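Side-chain contacts in DNA alpha-glucosyltransferase (Enterobacteria phage T4, PDB 1XV5), which is a phage glycosyltransferase of the GT-B fold, built from two domains that each centre on a parallel beta sheet: residues Trp323-Thr326 / Gly327-Lys331; Asp335-Leu339 / Thr340-Ser344; Thr357-Arg360 / Ile361-Leu364; Met215-Phe218 / His219-Leu223; Ala378-Phe381 / Leu382-Gln386. All coordinates share one frame; numbering follows the deposited sequence.

Contact 1. Residues Trp323-Thr326 / Gly327-Lys331; sequences WKST and GENLK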
# COMPACT_ATOMS: atom_id res chain seq x y z
N TRP A 323 -8.98 10.78 4.46
CA TRP A 323 -9.04 11.21 5.85
C TRP A 323 -8.31 12.55 5.98
O TRP A 323 -7.13 12.65 5.64
CB TRP A 323 -8.37 10.16 6.75
CG TRP A 323 -8.51 10.41 8.22
CD1 TRP A 323 -7.54 10.84 9.08
CD2 TRP A 323 -9.69 10.23 9.01
NE1 TRP A 323 -8.04 10.94 10.35
CE2 TRP A 323 -9.36 10.57 10.34
CE3 TRP A 323 -11.00 9.82 8.72
CZ2 TRP A 323 -10.29 10.50 11.39
CZ3 TRP A 323 -11.93 9.75 9.77
CH2 TRP A 323 -11.56 10.09 11.08
N LYS A 324 -9.01 13.57 6.45
CA LYS A 324 -8.44 14.91 6.59
C LYS A 324 -7.08 14.99 7.28
O LYS A 324 -6.13 15.55 6.72
CB LYS A 324 -9.43 15.82 7.32
CG LYS A 324 -8.99 17.28 7.38
CD LYS A 324 -10.01 18.13 8.15
CE LYS A 324 -9.64 19.60 8.11
NZ LYS A 324 -10.57 20.44 8.91
N SER A 325 -6.97 14.45 8.49
CA SER A 325 -5.71 14.53 9.22
C SER A 325 -4.54 13.90 8.48
O SER A 325 -3.40 14.31 8.64
CB SER A 325 -5.84 13.90 10.62
OG SER A 325 -5.83 12.49 10.56
N THR A 326 -4.82 12.89 7.65
CA THR A 326 -3.76 12.25 6.89
C THR A 326 -3.24 13.24 5.85
O THR A 326 -2.03 13.36 5.62
CB THR A 326 -4.26 10.96 6.22
OG1 THR A 326 -4.53 9.98 7.23
CG2 THR A 326 -3.21 10.41 5.27
N GLY A 327 -4.16 13.97 5.23
CA GLY A 327 -3.75 14.96 4.24
C GLY A 327 -2.97 16.08 4.90
O GLY A 327 -2.04 16.64 4.32
N GLU A 328 -3.35 16.42 6.13
CA GLU A 328 -2.67 17.48 6.88
C GLU A 328 -1.28 17.04 7.33
O GLU A 328 -0.36 17.87 7.42
CB GLU A 328 -3.49 17.86 8.12
CG GLU A 328 -4.78 18.62 7.80
CD GLU A 328 -5.65 18.84 9.03
OE1 GLU A 328 -6.58 19.67 8.95
OE2 GLU A 328 -5.41 18.18 10.06
N ASN A 329 -1.12 15.75 7.60
CA ASN A 329 0.14 15.20 8.08
C ASN A 329 1.12 14.77 6.99
O ASN A 329 2.28 14.48 7.28
CB ASN A 329 -0.13 13.99 8.99
CG ASN A 329 -0.88 14.36 10.25
OD1 ASN A 329 -1.50 13.51 10.89
ND2 ASN A 329 -0.81 15.63 10.63
N LEU A 330 0.66 14.73 5.74
CA LEU A 330 1.53 14.34 4.63
C LEU A 330 1.96 15.57 3.84
O LEU A 330 1.20 16.53 3.72
CB LEU A 330 0.80 13.37 3.70
CG LEU A 330 0.67 11.93 4.20
CD1 LEU A 330 -0.21 11.14 3.25
CD2 LEU A 330 2.06 11.29 4.29
N LYS A 331 3.17 15.52 3.30
CA LYS A 331 3.71 16.63 2.52
C LYS A 331 3.82 16.29 1.03
O LYS A 331 4.28 15.21 0.65
CB LYS A 331 5.09 17.03 3.05
CG LYS A 331 5.08 17.56 4.48
CD LYS A 331 6.45 18.06 4.87
CE LYS A 331 6.48 18.57 6.31
NZ LYS A 331 6.37 17.46 7.30

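Contact 2. Residues Asp335-Leu339 / Thr340-Ser344; sequences DNTPL and TSHDS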
# COMPACT_ATOMS: atom_id res chain seq x y z
N ASP A 335 6.41 20.48 -3.47
CA ASP A 335 6.86 21.63 -2.70
C ASP A 335 6.90 21.45 -1.18
O ASP A 335 7.14 22.40 -0.44
CB ASP A 335 6.02 22.86 -3.05
CG ASP A 335 4.55 22.65 -2.78
OD1 ASP A 335 4.22 21.76 -1.97
OD2 ASP A 335 3.74 23.38 -3.36
N ASN A 336 6.66 20.22 -0.72
CA ASN A 336 6.71 19.89 0.70
C ASN A 336 5.67 20.57 1.60
O ASN A 336 5.89 20.73 2.80
CB ASN A 336 8.12 20.19 1.22
CG ASN A 336 8.51 19.32 2.40
OD1 ASN A 336 8.24 18.12 2.40
ND2 ASN A 336 9.18 19.91 3.39
N THR A 337 4.55 20.97 1.01
CA THR A 337 3.47 21.59 1.78
C THR A 337 2.40 20.53 2.04
O THR A 337 2.31 19.54 1.31
CB THR A 337 2.84 22.77 1.00
OG1 THR A 337 2.36 22.30 -0.26
CG2 THR A 337 3.86 23.87 0.77
N PRO A 338 1.57 20.72 3.08
CA PRO A 338 0.52 19.74 3.39
C PRO A 338 -0.37 19.45 2.18
O PRO A 338 -0.68 20.35 1.41
CB PRO A 338 -0.25 20.41 4.53
CG PRO A 338 0.80 21.25 5.21
CD PRO A 338 1.54 21.85 4.03
N LEU A 339 -0.77 18.19 2.01
CA LEU A 339 -1.62 17.84 0.88
C LEU A 339 -2.93 18.62 0.91
O LEU A 339 -3.47 18.97 -0.14
CB LEU A 339 -1.92 16.34 0.88
CG LEU A 339 -0.73 15.37 0.87
CD1 LEU A 339 -1.26 13.94 0.73
CD2 LEU A 339 0.22 15.70 -0.28
N THR A 340 -3.44 18.90 2.11
CA THR A 340 -4.69 19.64 2.26
C THR A 340 -4.60 21.11 1.85
O THR A 340 -5.62 21.78 1.69
CB THR A 340 -5.20 19.58 3.72
OG1 THR A 340 -4.10 19.80 4.62
CG2 THR A 340 -5.84 18.23 4.02
N SER A 341 -3.38 21.63 1.67
CA SER A 341 -3.22 23.03 1.29
C SER A 341 -3.40 23.29 -0.20
O SER A 341 -3.19 24.41 -0.67
CB SER A 341 -1.83 23.53 1.72
OG SER A 341 -0.80 22.88 0.99
N HIS A 342 -3.80 22.26 -0.94
CA HIS A 342 -3.99 22.42 -2.38
C HIS A 342 -5.42 22.24 -2.87
O HIS A 342 -6.23 21.58 -2.23
CB HIS A 342 -3.12 21.41 -3.14
CG HIS A 342 -1.65 21.60 -2.93
ND1 HIS A 342 -1.00 21.17 -1.80
CD2 HIS A 342 -0.71 22.20 -3.71
CE1 HIS A 342 0.28 21.48 -1.89
NE2 HIS A 342 0.48 22.11 -3.03
N ASP A 343 -5.70 22.86 -4.01
CA ASP A 343 -7.00 22.74 -4.66
C ASP A 343 -6.79 21.51 -5.53
O ASP A 343 -6.58 21.61 -6.74
CB ASP A 343 -7.27 23.98 -5.52
CG ASP A 343 -8.56 23.87 -6.31
OD1 ASP A 343 -9.35 22.95 -6.02
OD2 ASP A 343 -8.77 24.70 -7.22
N SER A 344 -6.86 20.35 -4.89
CA SER A 344 -6.61 19.08 -5.55
C SER A 344 -7.82 18.29 -6.04
O SER A 344 -7.66 17.32 -6.77
CB SER A 344 -5.82 18.19 -4.60
OG SER A 344 -6.61 17.91 -3.45
O HOH W 1 -5.93 19.18 -1.14

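Contact 3. Residues Thr357-Arg360 / Ile361-Leu364; sequences TFER and IKEL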
# COMPACT_ATOMS: atom_id res chain seq x y z
N THR A 357 -18.67 17.41 4.79
CA THR A 357 -18.13 16.44 3.86
C THR A 357 -19.22 15.94 2.92
O THR A 357 -19.03 15.90 1.70
CB THR A 357 -17.53 15.23 4.61
OG1 THR A 357 -16.45 15.67 5.44
CG2 THR A 357 -17.03 14.18 3.63
N PHE A 358 -20.36 15.57 3.47
CA PHE A 358 -21.44 15.07 2.62
C PHE A 358 -22.01 16.17 1.72
O PHE A 358 -22.45 15.90 0.61
CB PHE A 358 -22.56 14.46 3.47
CG PHE A 358 -23.63 13.80 2.65
CD1 PHE A 358 -23.29 12.86 1.68
CD2 PHE A 358 -24.96 14.14 2.82
CE1 PHE A 358 -24.27 12.26 0.89
CE2 PHE A 358 -25.96 13.54 2.05
CZ PHE A 358 -25.61 12.60 1.08
N GLU A 359 -21.99 17.41 2.20
CA GLU A 359 -22.50 18.52 1.40
C GLU A 359 -21.67 18.68 0.13
O GLU A 359 -22.21 18.96 -0.94
CB GLU A 359 -22.49 19.82 2.21
CG GLU A 359 -23.53 19.83 3.32
CD GLU A 359 -24.95 19.73 2.79
OE1 GLU A 359 -25.87 19.41 3.57
OE2 GLU A 359 -25.16 19.98 1.58
N ARG A 360 -20.36 18.48 0.25
CA ARG A 360 -19.48 18.60 -0.90
C ARG A 360 -19.76 17.45 -1.86
O ARG A 360 -19.77 17.62 -3.08
CB ARG A 360 -18.02 18.58 -0.44
CG ARG A 360 -16.99 18.75 -1.56
CD ARG A 360 -17.22 20.03 -2.38
NE ARG A 360 -16.09 20.29 -3.28
CZ ARG A 360 -16.08 21.22 -4.23
NH1 ARG A 360 -17.14 22.00 -4.41
NH2 ARG A 360 -15.00 21.38 -4.99
N ILE A 361 -20.00 16.26 -1.31
CA ILE A 361 -20.30 15.09 -2.11
C ILE A 361 -21.59 15.32 -2.90
O ILE A 361 -21.67 15.01 -4.09
CB ILE A 361 -20.45 13.84 -1.21
CG1 ILE A 361 -19.08 13.45 -0.66
CG2 ILE A 361 -21.07 12.69 -2.00
CD1 ILE A 361 -19.12 12.31 0.36
N LYS A 362 -22.60 15.88 -2.24
CA LYS A 362 -23.85 16.15 -2.93
C LYS A 362 -23.65 17.20 -4.02
O LYS A 362 -24.29 17.14 -5.08
CB LYS A 362 -24.91 16.63 -1.93
CG LYS A 362 -25.40 15.53 -0.99
CD LYS A 362 -26.62 15.97 -0.18
CE LYS A 362 -26.28 17.11 0.77
NZ LYS A 362 -27.50 17.59 1.48
N GLU A 363 -22.75 18.15 -3.78
CA GLU A 363 -22.48 19.19 -4.77
C GLU A 363 -21.88 18.58 -6.04
O GLU A 363 -22.34 18.87 -7.14
CB GLU A 363 -21.52 20.23 -4.18
CG GLU A 363 -21.03 21.27 -5.17
CD GLU A 363 -20.27 22.40 -4.51
OE1 GLU A 363 -19.52 22.12 -3.55
OE2 GLU A 363 -20.41 23.56 -4.96
N LEU A 364 -20.87 17.73 -5.90
CA LEU A 364 -20.27 17.12 -7.07
C LEU A 364 -21.23 16.14 -7.75
O LEU A 364 -21.22 15.99 -8.97
CB LEU A 364 -18.96 16.40 -6.71
CG LEU A 364 -17.70 17.27 -6.66
CD1 LEU A 364 -17.84 18.34 -5.59
CD2 LEU A 364 -16.48 16.40 -6.38

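Contact 4. Residues Met215-Phe218 / His219-Leu223; sequences MFDF and HEKFL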
# COMPACT_ATOMS: atom_id res chain seq x y z
N MET A 215 -16.30 4.57 7.99
CA MET A 215 -17.12 4.43 6.79
C MET A 215 -18.52 3.95 7.20
O MET A 215 -19.53 4.45 6.70
CB MET A 215 -16.48 3.43 5.82
CG MET A 215 -17.11 3.43 4.43
SD MET A 215 -16.85 4.99 3.54
CE MET A 215 -18.15 4.90 2.31
N PHE A 216 -18.57 2.98 8.11
CA PHE A 216 -19.85 2.47 8.59
C PHE A 216 -20.63 3.62 9.22
O PHE A 216 -21.84 3.75 9.02
CB PHE A 216 -19.64 1.38 9.66
CG PHE A 216 -19.26 0.04 9.12
CD1 PHE A 216 -20.08 -0.63 8.21
CD2 PHE A 216 -18.09 -0.59 9.55
CE1 PHE A 216 -19.74 -1.90 7.74
CE2 PHE A 216 -17.75 -1.86 9.09
CZ PHE A 216 -18.57 -2.51 8.18
N ASP A 217 -19.92 4.45 9.98
CA ASP A 217 -20.52 5.58 10.67
C ASP A 217 -21.07 6.59 9.66
O ASP A 217 -22.19 7.07 9.79
CB ASP A 217 -19.46 6.26 11.55
CG ASP A 217 -20.07 7.22 12.57
OD1 ASP A 217 -19.44 8.25 12.87
OD2 ASP A 217 -21.17 6.93 13.08
N PHE A 218 -20.27 6.89 8.64
CA PHE A 218 -20.69 7.85 7.61
C PHE A 218 -21.90 7.33 6.84
O PHE A 218 -22.78 8.09 6.47
CB PHE A 218 -19.53 8.14 6.65
CG PHE A 218 -19.78 9.32 5.74
CD1 PHE A 218 -20.08 10.57 6.27
CD2 PHE A 218 -19.67 9.19 4.36
CE1 PHE A 218 -20.27 11.68 5.44
CE2 PHE A 218 -19.85 10.28 3.52
CZ PHE A 218 -20.15 11.53 4.06
N HIS A 219 -21.94 6.02 6.60
CA HIS A 219 -23.07 5.45 5.89
C HIS A 219 -24.34 5.59 6.73
O HIS A 219 -25.38 6.02 6.25
CB HIS A 219 -22.85 3.97 5.59
CG HIS A 219 -23.94 3.35 4.78
ND1 HIS A 219 -24.61 2.21 5.17
CD2 HIS A 219 -24.47 3.71 3.59
CE1 HIS A 219 -25.52 1.90 4.26
NE2 HIS A 219 -25.45 2.80 3.29
N GLU A 220 -24.23 5.22 8.00
CA GLU A 220 -25.38 5.29 8.91
C GLU A 220 -25.91 6.71 9.10
O GLU A 220 -27.12 6.94 9.06
CB GLU A 220 -25.00 4.70 10.27
CG GLU A 220 -26.10 4.82 11.32
CD GLU A 220 -25.70 4.19 12.65
OE1 GLU A 220 -25.55 2.95 12.70
OE2 GLU A 220 -25.53 4.93 13.64
N LYS A 221 -25.00 7.66 9.31
CA LYS A 221 -25.38 9.04 9.56
C LYS A 221 -25.78 9.89 8.36
O LYS A 221 -26.67 10.73 8.47
CB LYS A 221 -24.26 9.76 10.32
CG LYS A 221 -24.01 9.23 11.72
CD LYS A 221 -22.87 9.97 12.39
CE LYS A 221 -22.63 9.45 13.80
NZ LYS A 221 -21.44 10.10 14.41
N PHE A 222 -25.12 9.67 7.22
CA PHE A 222 -25.43 10.48 6.05
C PHE A 222 -25.79 9.78 4.75
O PHE A 222 -26.79 10.12 4.12
CB PHE A 222 -24.27 11.44 5.77
CG PHE A 222 -24.06 12.46 6.86
CD1 PHE A 222 -23.30 12.15 7.98
CD2 PHE A 222 -24.66 13.71 6.78
CE1 PHE A 222 -23.13 13.07 9.01
CE2 PHE A 222 -24.51 14.64 7.80
CZ PHE A 222 -23.74 14.32 8.92
N LEU A 223 -24.98 8.81 4.33
CA LEU A 223 -25.25 8.13 3.07
C LEU A 223 -26.55 7.34 3.02
O LEU A 223 -27.36 7.52 2.10
CB LEU A 223 -24.07 7.22 2.71
CG LEU A 223 -22.71 7.92 2.59
CD1 LEU A 223 -21.63 6.90 2.28
CD2 LEU A 223 -22.76 8.98 1.49
O HOH W 2 -22.86 5.04 13.70

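Contact 5. Residues Ala378-Phe381 / Leu382-Gln386; sequences AYEF and LYQHQ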
# COMPACT_ATOMS: atom_id res chain seq x y z
N ALA A 378 -7.70 15.97 -9.14
CA ALA A 378 -7.21 14.92 -8.25
C ALA A 378 -6.21 14.03 -8.96
O ALA A 378 -5.16 13.69 -8.42
CB ALA A 378 -8.36 14.09 -7.72
N TYR A 379 -6.55 13.63 -10.18
CA TYR A 379 -5.67 12.78 -10.96
C TYR A 379 -4.31 13.44 -11.15
O TYR A 379 -3.27 12.83 -10.92
CB TYR A 379 -6.29 12.46 -12.32
CG TYR A 379 -5.31 11.82 -13.29
CD1 TYR A 379 -4.63 12.59 -14.23
CD2 TYR A 379 -5.03 10.45 -13.23
CE1 TYR A 379 -3.69 12.01 -15.10
CE2 TYR A 379 -4.10 9.87 -14.09
CZ TYR A 379 -3.44 10.65 -15.01
OH TYR A 379 -2.51 10.08 -15.86
N GLU A 380 -4.31 14.70 -11.58
CA GLU A 380 -3.05 15.41 -11.81
C GLU A 380 -2.26 15.60 -10.52
O GLU A 380 -1.04 15.46 -10.50
CB GLU A 380 -3.31 16.78 -12.44
CG GLU A 380 -2.04 17.59 -12.69
CD GLU A 380 -1.09 16.91 -13.67
OE1 GLU A 380 0.09 17.31 -13.73
OE2 GLU A 380 -1.53 15.99 -14.40
N PHE A 381 -2.95 15.92 -9.43
CA PHE A 381 -2.29 16.12 -8.15
C PHE A 381 -1.59 14.85 -7.66
O PHE A 381 -0.43 14.88 -7.26
CB PHE A 381 -3.30 16.56 -7.09
CG PHE A 381 -2.70 16.85 -5.75
CD1 PHE A 381 -1.94 18.00 -5.55
CD2 PHE A 381 -2.89 15.98 -4.68
CE1 PHE A 381 -1.38 18.28 -4.30
CE2 PHE A 381 -2.35 16.25 -3.43
CZ PHE A 381 -1.58 17.41 -3.24
N LEU A 382 -2.32 13.74 -7.70
CA LEU A 382 -1.76 12.47 -7.24
C LEU A 382 -0.64 12.01 -8.17
O LEU A 382 0.32 11.40 -7.72
CB LEU A 382 -2.88 11.43 -7.14
CG LEU A 382 -3.92 11.80 -6.07
CD1 LEU A 382 -5.06 10.79 -6.09
CD2 LEU A 382 -3.26 11.83 -4.69
N TYR A 383 -0.78 12.30 -9.46
CA TYR A 383 0.25 11.94 -10.43
C TYR A 383 1.54 12.68 -10.06
O TYR A 383 2.62 12.08 -9.96
CB TYR A 383 -0.20 12.36 -11.83
CG TYR A 383 0.91 12.39 -12.85
CD1 TYR A 383 1.48 11.22 -13.34
CD2 TYR A 383 1.42 13.61 -13.31
CE1 TYR A 383 2.52 11.25 -14.27
CE2 TYR A 383 2.47 13.66 -14.23
CZ TYR A 383 3.01 12.47 -14.70
OH TYR A 383 4.03 12.51 -15.63
N GLN A 384 1.43 13.99 -9.85
CA GLN A 384 2.57 14.81 -9.49
C GLN A 384 3.17 14.36 -8.16
O GLN A 384 4.38 14.41 -7.96
CB GLN A 384 2.16 16.28 -9.39
CG GLN A 384 1.87 16.94 -10.73
CD GLN A 384 3.13 17.13 -11.56
OE1 GLN A 384 3.07 17.30 -12.78
NE2 GLN A 384 4.28 17.13 -10.89
N HIS A 385 2.31 13.92 -7.25
CA HIS A 385 2.79 13.51 -5.94
C HIS A 385 3.47 12.16 -5.85
O HIS A 385 4.50 12.03 -5.18
CB HIS A 385 1.66 13.53 -4.92
CG HIS A 385 2.10 13.24 -3.52
ND1 HIS A 385 1.74 12.09 -2.84
CD2 HIS A 385 2.93 13.92 -2.69
CE1 HIS A 385 2.33 12.08 -1.66
NE2 HIS A 385 3.05 13.18 -1.54
N GLN A 386 2.94 11.15 -6.53
CA GLN A 386 3.51 9.82 -6.37
C GLN A 386 3.59 8.89 -7.59
O GLN A 386 3.61 7.67 -7.43
CB GLN A 386 2.74 9.12 -5.23
CG GLN A 386 3.55 8.17 -4.37
CD GLN A 386 2.91 7.95 -3.01
OE1 GLN A 386 2.70 8.90 -2.25
NE2 GLN A 386 2.61 6.69 -2.69

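Contact 1. Residues Trp323-Thr326 / Gly327-Lys331
The carbonyl O of Ser325 takes one short bond from the backbone N of Asn329, 2.9 Å long and bent, with an N-H...O angle of 137°. With CG opposite the carbonyl carbon (chi1 -64°), the Asn329 side chain lies back along the helix, and its CG comes within 3.0 Å of Ser325 O. Asn329 OD1 is also near Ser325 O, but both are acceptors, so this is not a bond. One residue further on, Thr326 O takes two weak bonds, from Asn329 N and Leu330 N, as the last turn of the helix frays. Thr326 and Leu330 lie side by side and point the same way, with Thr326 CG2 3.7 Å from Leu330 CD1. On the more exposed side Lys324 runs out straight and crosses Glu328 obliquely. Its CE lies 3.2 Å from Glu328 OE1. Lys324 NZ stays 4.1 Å from Glu328 OE1, too far for a salt bridge, and has a long, weak ion pair with Asp350. Trp323 holds the N-cap position, and its O accepts from Gly327 N. Helix 324-329 follows strand 319-323 directly and starts the crossover to strand 347-349. Thr326 OG1 bonds to Ser295 O, and Leu330 pairs through its backbone with Leu339.

Contact 2. Residues Asp335-Leu339 / Thr340-Ser344
His342 and Asp335 approach from opposite directions, with the imidazole ring and the carboxylate nearly coplanar, 26° apart. Asp335 OD2 lies 3.5 Å from His342 NE2, and Asp335 OD1 also faces the ring edge in its plane. Pro338 O meets another part of that edge, where His342 ND1 makes a weak bond to it. The Thr337 and His342 side chains cross at about a right angle, but the Thr337 hydroxyl is modelled too close to the ring for its exact place to be trusted. Pro338 O is the main acceptor of the turn. Ser341 OG donates to it over 2.6 Å, in the carbonyl plane. Ser341 N donates over 3.0 Å to the same Pro338 O from well above that plane. The hydroxyl reaches it because OG stands between the backbone N and the carbonyl carbon (chi1 67°). A water lies 2.7 Å from each of Leu339 O, His342 O and Ser344 OG and bridges them. Leu339 turns inward, toward Phe332 and Phe381, and the His342 ring meets Phe332 edge-to-face. Asp335 OD1 accepts from Thr337 N, 3.1 Å away, which closes an Asx turn. The whole is a surface loop with an Asx turn followed by a short 3-10 turn, on the way from helix 324-329 to strand 347-349 of a GT-B sheet.

Contact 3. Residues Thr357-Arg360 / Ile361-Leu364
Lys362 crosses Phe358, one helical turn earlier, at about a right angle, over one face of its ring. Its CB lies near the carbonyl oxygens of Phe358 and Glu359. CG then covers the face of the Phe358 ring in a CH-pi contact, 3.8 Å from the ring centroid and 19° off the normal. CD reaches the rim, where Lys362 CD is 3.4 Å from Phe358 CE2. A bend at chi3 (-65°) turns the chain, and Lys362 CE passes 3.2 Å from Glu359 OE2. At the tip, Lys362 NZ forms a salt bridge with Glu359 OE1 at 3.2 Å, meeting it from above the carboxylate plane. The Glu359 and Lys362 side chains lie side by side and point the same way. A second pair stands further along. Arg360 NH1 forms a salt bridge with Glu363 OE1, modelled rather short at 2.5 Å. The oxygen lies in the guanidinium plane, but the nitrogen comes to the carboxylate from above, and the two planes stand 77° apart. Leu364 CD1 covers one face of the guanidinium, 3.5 Å from Arg360 NE. Phe358 also packs on Phe218, Phe222 and Leu223 of helix 212-223, and Ile361 on Phe290 and Tyr292. Thr357 OG1 bonds to Asp350 N. Both salt bridges link residues three apart, so they span a single turn. The Lys362 methylenes shield a ring otherwise buried against helix 212-223, while the ammonium reaches its charge partner. At Arg360 the salt bridge and Leu364 probably limit rotation of the guanidinium.

Contact 4. Residues Met215-Phe218 / His219-Leu223
Helix 212-223 is the crossover of a beta-alpha-beta unit between strands 199-203 and 229-233, and it ends in a wider pi-type turn. There Phe218 O takes two bonds, from Phe222 N at 2.9 Å and from Leu223 N at 3.2 Å. Phe222 and Leu223 therefore both close back on the same residue. The side chain of Phe218 lies between theirs. Its CD1 flank meets Phe222, with CD1 of Phe218 4.0 Å from CD1 of Phe222; the rings are oblique, with planes at 33°. Its CD2 flank meets Leu223, where Phe218 CD2 lies 3.7 Å from Leu223 CD1. That methyl also touches Met215 CE, whose chain is bent at chi2 (66°) to bring it there. On the outer side Asp217 faces Lys221, one turn later. Lys221 is extended, and its CE passes Asp217 OD2 at 3.0 Å. Lys221 NZ forms a salt bridge with Asp217 OD1, 3.1 Å away, which accepts through its syn lone pair. A water donates to Asp217 OD2 and, weakly, to Glu220 OE2. The inner side chains face Tyr292 and Met232, and Phe218 meets Phe349 edge-to-face. The helix is thus divided by chemistry. Its inner side is apolar and aromatic, and the bond from Leu223 N to Phe218 O, five residues back, is what marks the pi-type turn. On its outer side the water between the carboxylates of Asp217 and Glu220 would probably ease their repulsion, as would the lysine on Asp217.

Contact 5. Residues Ala378-Phe381 / Leu382-Gln386
Leu382 and Ala378 form the close part of this helical turn: Leu382 N donates to Ala378 O at 2.9 Å in a nearly straight bond (170°). Leu382 CG lies only 3.3 Å from the same Ala378 O. Leu382 CD2 also touches the preceding residue, at 4.2 Å from Phe381 CD2. Phe381 swings out with CG anti to the backbone N (chi1 -178°), which takes its ring off the helix. Phe381 O receives His385 N, and His385 CB packs 3.4 Å from the same Phe381 O. Both rings find partners beyond the helix: Phe381 stacks on Phe332 and meets His342, while His385 bonds Lys331 O through NE2. The outer side is looser. Glu380 is exposed and bends at chi2 (63°), so that it runs beside Tyr383 and points the same way. Its OE2 stays 3.9 Å from Tyr383 CD2, and the carboxylate and ring planes are well inclined to each other. Gln384 passes across Glu380, and Gln384 CG comes 3.5 Å from Glu380 OE1; the orientation of the Gln384 amide is doubtful. Tyr383 meets Phe390 edge-to-face and touches Val182, and Tyr379 makes a cation-pi contact with Arg185. The arrangement is that of an amphipathic alpha helix near the C-terminal end of a GT-B chain. One side of helix 368-386 packs on the loop before strand 347-349, and another meets helices 181-188 and 388-399.

How the contacts relate
All five contacts are local and follow one another in series, so none nests in or crosses another. Each closes only a helical turn or, in contact 2, a tight turn. From the N terminus, contact 4 comes first, on helix 212-223. Contact 1 lies on the short helix 324-329, and contact 2 in the loop after it. Contact 3 lies on helix 354-365 and contact 5 on helix 368-386. Contacts 3 and 4 touch through aromatic and aliphatic side chains, joining two helices, with contact centres 14 Å apart. Contacts 1, 2 and 5 meet one another: the loop of contact 2 packs against both helices. Side chains of these three lie about 11 to 13 Å from the bound UDP.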